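Local coordinates for variant surface glycoprotein MITAT 1.1 (Trypanosoma brucei brucei, PDB 5LY9) that forms the dense coat on the parasite surface and, by being exchanged for antigenically distinct variants, lets the trypanosome evade the host immune response, at the interface of chains A and B. Numbering follows the deposited sequence. Chains: chain A/B, Variant surface glycoprotein MITAT 1.1.

Contact 1: the interface of chains A and B. Residues chain A 36, 80, 83-84, 88; chain B 32, 36, 80, 83.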
# COMPACT_ATOMS: atom_id res chain seq x y z
N ILE A 36 8.06 8.73 -2.82
CA ILE A 36 8.26 8.80 -4.25
C ILE A 36 8.71 10.22 -4.68
O ILE A 36 9.63 10.40 -5.48
CB ILE A 36 7.02 8.36 -5.02
CG1 ILE A 36 6.71 6.89 -4.79
CG2 ILE A 36 7.23 8.61 -6.47
CD1 ILE A 36 5.29 6.46 -5.18
N LEU A 80 14.57 4.02 -5.01
CA LEU A 80 13.44 3.37 -5.67
C LEU A 80 13.48 1.85 -5.44
O LEU A 80 12.45 1.25 -5.17
CB LEU A 80 13.37 3.72 -7.18
CG LEU A 80 12.09 3.28 -7.92
CD1 LEU A 80 10.78 3.80 -7.31
CD2 LEU A 80 12.14 3.71 -9.40
N TYR A 83 12.38 1.17 -1.90
CA TYR A 83 10.93 1.28 -1.78
C TYR A 83 10.23 -0.02 -2.32
O TYR A 83 9.34 -0.58 -1.70
CB TYR A 83 10.38 2.53 -2.50
CG TYR A 83 8.92 2.80 -2.13
CD1 TYR A 83 8.54 2.97 -0.85
CD2 TYR A 83 7.97 2.87 -3.08
CE1 TYR A 83 7.21 3.23 -0.51
CE2 TYR A 83 6.64 3.10 -2.76
CZ TYR A 83 6.29 3.31 -1.48
OH TYR A 83 4.96 3.54 -1.16
N LYS A 84 10.68 -0.52 -3.45
CA LYS A 84 10.13 -1.74 -3.98
C LYS A 84 10.32 -2.93 -3.09
O LYS A 84 9.35 -3.67 -2.83
CB LYS A 84 10.73 -2.06 -5.37
CG LYS A 84 10.12 -3.31 -6.02
CD LYS A 84 10.77 -3.62 -7.40
CE LYS A 84 12.14 -4.19 -7.27
NZ LYS A 84 12.79 -4.44 -8.61
N LEU A 88 7.54 -0.29 0.50
CA LEU A 88 6.14 -0.34 0.14
C LEU A 88 5.41 -1.38 0.96
O LEU A 88 4.27 -1.13 1.38
CB LEU A 88 5.99 -0.65 -1.33
CG LEU A 88 4.61 -0.96 -1.90
CD1 LEU A 88 3.72 0.24 -1.80
CD2 LEU A 88 4.71 -1.41 -3.31
N GLY B 32 2.20 -3.56 -6.88
CA GLY B 32 3.04 -2.35 -6.76
C GLY B 32 4.54 -2.60 -7.02
O GLY B 32 5.24 -1.81 -7.70
N ILE B 36 6.67 -0.85 -10.06
CA ILE B 36 7.99 -0.22 -9.89
C ILE B 36 9.01 -0.94 -10.77
O ILE B 36 9.83 -0.27 -11.43
CB ILE B 36 8.38 -0.22 -8.43
CG1 ILE B 36 7.40 0.72 -7.66
CG2 ILE B 36 9.81 0.28 -8.29
CD1 ILE B 36 7.48 0.59 -6.17
N LEU B 80 6.52 6.81 -13.07
CA LEU B 80 6.66 6.99 -11.64
C LEU B 80 5.70 8.09 -11.13
O LEU B 80 5.11 7.95 -10.08
CB LEU B 80 8.09 7.33 -11.26
CG LEU B 80 8.46 7.34 -9.77
CD1 LEU B 80 8.11 6.05 -9.02
CD2 LEU B 80 9.95 7.68 -9.58
N TYR B 83 2.27 6.63 -10.88
CA TYR B 83 2.13 5.76 -9.75
C TYR B 83 1.93 6.61 -8.45
O TYR B 83 1.07 6.31 -7.63
CB TYR B 83 3.33 4.79 -9.59
CG TYR B 83 3.12 3.72 -8.53
CD1 TYR B 83 2.03 2.89 -8.57
CD2 TYR B 83 3.95 3.60 -7.45
CE1 TYR B 83 1.82 1.90 -7.64
CE2 TYR B 83 3.77 2.63 -6.50
CZ TYR B 83 2.69 1.76 -6.57
OH TYR B 83 2.44 0.81 -5.60
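A:Leu80 and B:Ile36 meet through carbon alone, as do their two-fold counterparts B:Leu80 and A:Ile36, and together the two pairs illustrate how a two-fold axis doubles one apolar contact between long helices. The side chains come from helices 24-55 and 62-114 of each A-type variant surface glycoprotein N-terminal domain, so that four helices pack in this part of the interface. On one side the CG2 methyl of A:Ile36 rests on the branch of B:Leu80, 3.7 Å from its CD1. The counterpart places CG2 of B:Ile36 at 3.8 Å from CD1 of A:Leu80. Between the pairs the two leucines run past each other in opposite directions, and CD1 of A:Leu80 comes to 3.9 Å from CD1 of B:Leu80, which joins the two halves into a continuous apolar strip.

Each isoleucine uses its two branches on different partners. In B:Ile36 CG1 lies anti to the carbonyl carbon (chi1 -66°), while CG2, anti to the backbone N, is turned to A:Leu80 and to CB of A:Lys84, whose aliphatic stem runs antiparallel to the isoleucine side chain. CD1 of B:Ile36, at the far end, comes to 3.9 Å from the ring carbon CD2 of A:Tyr83, the two side chains crossing at about a right angle. A:Ile36 repeats this with B:Tyr83.

Further out, A:Leu88 supports the arrangement from two directions. CB of A:Leu88 lies over the rim of one face of the A:Tyr83 ring, 3.9 Å above the plane, and probably helps hold the ring that meets B:Ile36. CD2 of A:Leu88 lies 3.9 Å from CA of B:Gly32, where the absence of a side chain probably allows this approach. CD2 of A:Leu88 also lies 3.9 Å from OH, the phenol oxygen of B:Tyr83.

Contact 2: the interface of chains A and B. Residues chain A 47, 347, 350; chain B 46, 69, 73, 77.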
# COMPACT_ATOMS: atom_id res chain seq x y z
N TYR A 47 19.55 14.63 -12.92
CA TYR A 47 19.35 15.18 -14.26
C TYR A 47 20.02 16.57 -14.42
O TYR A 47 20.66 16.85 -15.41
CB TYR A 47 17.89 15.26 -14.62
CG TYR A 47 17.24 14.02 -15.16
CD1 TYR A 47 17.82 13.29 -16.16
CD2 TYR A 47 15.96 13.66 -14.78
CE1 TYR A 47 17.23 12.13 -16.69
CE2 TYR A 47 15.36 12.52 -15.33
CZ TYR A 47 15.99 11.78 -16.28
OH TYR A 47 15.37 10.71 -16.90
N GLY A 347 14.33 15.09 -18.19
CA GLY A 347 14.67 14.00 -19.11
C GLY A 347 14.75 14.43 -20.58
O GLY A 347 15.68 14.04 -21.30
N LEU A 350 17.96 16.67 -21.00
CA LEU A 350 19.14 15.81 -21.04
C LEU A 350 19.25 15.08 -22.36
O LEU A 350 20.36 15.03 -22.94
CB LEU A 350 19.23 14.86 -19.90
CG LEU A 350 20.48 13.98 -19.88
CD1 LEU A 350 21.74 14.89 -19.84
CD2 LEU A 350 20.44 13.07 -18.68
N GLU B 46 16.58 3.52 -20.70
CA GLU B 46 17.06 4.86 -20.78
C GLU B 46 18.58 4.95 -20.54
O GLU B 46 19.33 5.56 -21.31
CB GLU B 46 16.34 5.75 -19.75
CG GLU B 46 16.79 7.25 -19.82
CD GLU B 46 16.32 8.12 -18.65
OE1 GLU B 46 15.64 7.59 -17.75
OE2 GLU B 46 16.67 9.34 -18.62
N ARG B 69 16.18 7.04 -26.45
CA ARG B 69 16.61 7.47 -25.12
C ARG B 69 15.60 8.41 -24.53
O ARG B 69 15.20 8.24 -23.37
CB ARG B 69 18.00 8.15 -25.25
CG ARG B 69 18.56 8.64 -23.92
CD ARG B 69 18.56 10.17 -23.65
NE ARG B 69 19.17 10.24 -22.33
CZ ARG B 69 18.59 10.26 -21.07
NH1 ARG B 69 19.38 9.91 -19.95
NH2 ARG B 69 17.37 10.86 -20.82
N ALA B 73 13.05 7.71 -21.32
CA ALA B 73 13.04 8.70 -20.21
C ALA B 73 11.63 9.21 -19.95
O ALA B 73 11.19 9.20 -18.84
CB ALA B 73 13.96 9.86 -20.50
N ASN B 77 9.86 8.27 -16.38
CA ASN B 77 9.58 9.45 -15.50
C ASN B 77 8.06 9.71 -15.33
O ASN B 77 7.57 9.88 -14.21
CB ASN B 77 10.28 10.68 -16.02
CG ASN B 77 11.80 10.55 -15.96
OD1 ASN B 77 12.35 10.03 -15.00
ND2 ASN B 77 12.50 11.07 -17.00
O HOH W 1 14.81 8.29 -15.34
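A:Tyr47 points its phenol into chain B, where B:Glu46 and B:Asn77 approach it from the opposite direction; the site shows how one hydroxyl can act as both donor and acceptor across a dimer interface. The ring leaves helix 24-55 with CG anti to the carbonyl carbon (chi1 -83°), which carries OH over to the partner's helices 24-55 and 62-114. A:Tyr47 OH donates to the carboxylate oxygen OE2 of B:Glu46 at 2.6 Å, and OE2 accepts with its syn lone pair, the carboxylate being turned only modestly from the ring plane. The amide of B:Asn77 stands nearly upright to the ring, its plane 81° away. ND2 of B:Asn77 donates to OH of A:Tyr47 at 2.9 Å in an almost straight bond that lies in the amide plane.

The carboxylate is itself held from behind. B:Arg69 NH2 forms a salt bridge and hydrogen bond with OE2 of B:Glu46 at 2.8 Å, a distinctly bent bond that meets OE2 on the anti side and is tilted from the guanidinium plane. OE2 thus accepts from the tyrosine and the arginine together, and the positive charge probably steadies the acid as an acceptor. The guanidinium lies between A:Leu350, whose CG sits over its centre, and the CG of B:Glu46 on the opposite face.

Helix 343-367 of chain A backs the tyrosine: the backbone N of A:Gly347 lies 3.9 Å above the centre of the A:Tyr47 ring. A water joins the polar cluster, 2.9 Å from A:Tyr47 OH, and also links the amide oxygen OD1 of B:Asn77 to OE1 of B:Glu46, which lies 2.6 Å from the water oxygen.

About 18 Å separates the centres of the C-alpha atoms of contact 1 and contact 2, and both draw on helices 24-55 and 62-114, so the same helices carry an apolar patch and a polar one along their length. Contact 2 adds helix 343-367 of chain A, bringing the start of the C-terminal helix of this chain into the interface. Contact 1 lies about the two-fold axis and holds most of its own counterpart, while contact 2 recurs separately with the chains exchanged. Apolar fit and directional bonding would together set how the helices align in the dimer, an elongated arrangement suited to a surface coat.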